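Local atomic coordinates of chitinase (Thermococcus kodakarensis KOD1, PDB entry 5DHE), a protein that hydrolyses chitin, the fragment here being its third chitin-binding domain, which probably holds the enzyme on the polysaccharide. Residues D7-V11 and A87-Y91. Sequence-based numbering, arbitrary orientation.
Sequences DAFSV and AMYLY
Phe9 sets the CZ/CE2 end of its ring against the backbone of Met88-Leu90, between the side chains of Met88 and Leu90. The two strands face each other across a beta sandwich: strand 9-15 is an outermost strand of one antiparallel sheet, and strand 85-92 belongs to the other. Their short segments approach to 9.9 Å with an angle of 146° between directions, and no hydrogen bond joins them, so this is packing of sheet on sheet.

The aromatic contacts are made by the far end of the ring. CZ of Phe9 lies 3.8 Å from CB of Met88 and equally near CB of Leu90, while CE2 of Phe9 comes to 3.7 Å from the carbonyl O of Met88, obliquely to the ring. Tyr89 C sits at the ring edge, near its plane. With CG anti to the carbonyl carbon (chi1 -83°), the ring reaches toward the opposing sheet. Replacing the ring by an alanine methyl is likely to leave a gap against the backbone of 88-90 and take from the beta carbons of Met88 and Leu90 the partner they share.

Aliphatic contacts flank the ring. Leu90 and Phe9 run past each other in opposite directions, and CD2 of Leu90 lies 3.5 Å from CB of Ala8. The Met88 side chain bends at chi3 (-73°), and its CE meets CG2 of Val11 tip to tip at 3.6 Å. Trp100 also touches Phe9, Val11 and Met88.

Polar bonding runs to other residues: Ala8 and Ser10 pair through their backbones with Asn26 and Thr24, and Phe9 N bonds to Asp98 OD2 on strand 95-99, a polar link to the opposing sheet. Between the two segments themselves, packing, largely apolar, buries 268 Å² summed over both, consistent with partly buried contact between the sheets of a beta-sandwich carbohydrate-binding module.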
loop_
_atom_site.group_PDB
_atom_site.type_symbol
_atom_site.label_atom_id
_atom_site.label_comp_id
_atom_site.label_asym_id
_atom_site.label_seq_id
_atom_site.Cartn_x
_atom_site.Cartn_y
_atom_site.Cartn_z
ATOM N N ASP A 7 -4.692 5.552 -12.249
ATOM C CA ASP A 7 -3.289 5.379 -12.615
ATOM C C ASP A 7 -2.361 5.704 -11.446
ATOM O O ASP A 7 -1.155 5.907 -11.636
ATOM C CB ASP A 7 -2.931 6.238 -13.844
ATOM C CG ASP A 7 -2.944 7.726 -13.556
ATOM O OD1 ASP A 7 -3.444 8.142 -12.494
ATOM O OD2 ASP A 7 -2.456 8.493 -14.417
ATOM N N ALA A 8 -2.905 5.710 -10.228
ATOM C CA ALA A 8 -2.089 6.054 -9.073
ATOM C C ALA A 8 -1.054 4.997 -8.662
ATOM O O ALA A 8 0.108 5.329 -8.423
ATOM C CB ALA A 8 -2.996 6.395 -7.873
ATOM N N PHE A 9 -1.453 3.733 -8.588
ATOM C CA PHE A 9 -0.511 2.685 -8.164
ATOM C C PHE A 9 0.523 2.301 -9.211
ATOM O O PHE A 9 0.206 2.160 -10.395
ATOM C CB PHE A 9 -1.236 1.367 -7.823
ATOM C CG PHE A 9 -1.810 1.282 -6.430
ATOM C CD1 PHE A 9 -0.991 1.364 -5.313
ATOM C CD2 PHE A 9 -3.163 1.009 -6.251
ATOM C CE1 PHE A 9 -1.509 1.163 -4.032
ATOM C CE2 PHE A 9 -3.698 0.804 -4.968
ATOM C CZ PHE A 9 -2.861 0.882 -3.853
ATOM N N SER A 10 1.755 2.106 -8.754
ATOM C CA SER A 10 2.835 1.591 -9.599
ATOM C C SER A 10 3.528 0.647 -8.623
ATOM O O SER A 10 4.261 1.088 -7.740
ATOM C CB SER A 10 3.793 2.684 -10.058
ATOM O OG SER A 10 4.748 2.104 -10.937
ATOM N N VAL A 11 3.290 -0.652 -8.798
ATOM C CA VAL A 11 3.791 -1.672 -7.887
ATOM C C VAL A 11 4.738 -2.685 -8.514
ATOM O O VAL A 11 4.491 -3.185 -9.616
ATOM C CB VAL A 11 2.581 -2.433 -7.270
ATOM C CG1 VAL A 11 3.042 -3.504 -6.292
ATOM C CG2 VAL A 11 1.657 -1.442 -6.583
ATOM N N ALA A 87 -4.657 -7.970 -2.540
ATOM C CA ALA A 87 -5.163 -6.705 -3.052
ATOM C C ALA A 87 -4.683 -5.527 -2.238
ATOM O O ALA A 87 -4.365 -5.674 -1.062
ATOM C CB ALA A 87 -6.694 -6.716 -3.054
ATOM N N MET A 88 -4.592 -4.366 -2.885
ATOM C CA MET A 88 -4.232 -3.144 -2.169
ATOM C C MET A 88 -5.211 -2.086 -2.622
ATOM O O MET A 88 -5.622 -2.065 -3.786
ATOM C CB MET A 88 -2.805 -2.697 -2.466
ATOM C CG MET A 88 -1.788 -3.728 -2.072
ATOM S SD MET A 88 -0.153 -2.983 -1.957
ATOM C CE MET A 88 0.186 -2.756 -3.604
ATOM N N TYR A 89 -5.612 -1.229 -1.688
ATOM C CA TYR A 89 -6.578 -0.179 -1.989
ATOM C C TYR A 89 -6.041 1.178 -1.565
ATOM O O TYR A 89 -5.577 1.339 -0.434
ATOM C CB TYR A 89 -7.877 -0.432 -1.230
ATOM C CG TYR A 89 -8.481 -1.790 -1.452
ATOM C CD1 TYR A 89 -7.954 -2.921 -0.831
ATOM C CD2 TYR A 89 -9.566 -1.951 -2.308
ATOM C CE1 TYR A 89 -8.493 -4.178 -1.062
ATOM C CE2 TYR A 89 -10.108 -3.192 -2.545
ATOM C CZ TYR A 89 -9.571 -4.301 -1.922
ATOM O OH TYR A 89 -10.111 -5.537 -2.169
ATOM N N LEU A 90 -6.122 2.157 -2.462
ATOM C CA LEU A 90 -5.661 3.512 -2.149
ATOM C C LEU A 90 -6.848 4.425 -1.872
ATOM O O LEU A 90 -7.747 4.573 -2.713
ATOM C CB LEU A 90 -4.839 4.093 -3.308
ATOM C CG LEU A 90 -4.492 5.590 -3.168
ATOM C CD1 LEU A 90 -3.503 5.786 -2.026
ATOM C CD2 LEU A 90 -3.858 6.106 -4.470
ATOM N N TYR A 91 -6.858 5.018 -0.688
ATOM C CA TYR A 91 -7.922 5.932 -0.293
ATOM C C TYR A 91 -7.326 7.300 -0.016
ATOM O O TYR A 91 -6.261 7.435 0.611
ATOM C CB TYR A 91 -8.600 5.456 0.991
ATOM C CG TYR A 91 -9.356 4.172 0.831
ATOM C CD1 TYR A 91 -10.673 4.175 0.380
ATOM C CD2 TYR A 91 -8.749 2.953 1.125
ATOM C CE1 TYR A 91 -11.377 2.975 0.222
ATOM C CE2 TYR A 91 -9.433 1.760 0.971
ATOM C CZ TYR A 91 -10.741 1.775 0.520
ATOM O OH TYR A 91 -11.423 0.589 0.368
#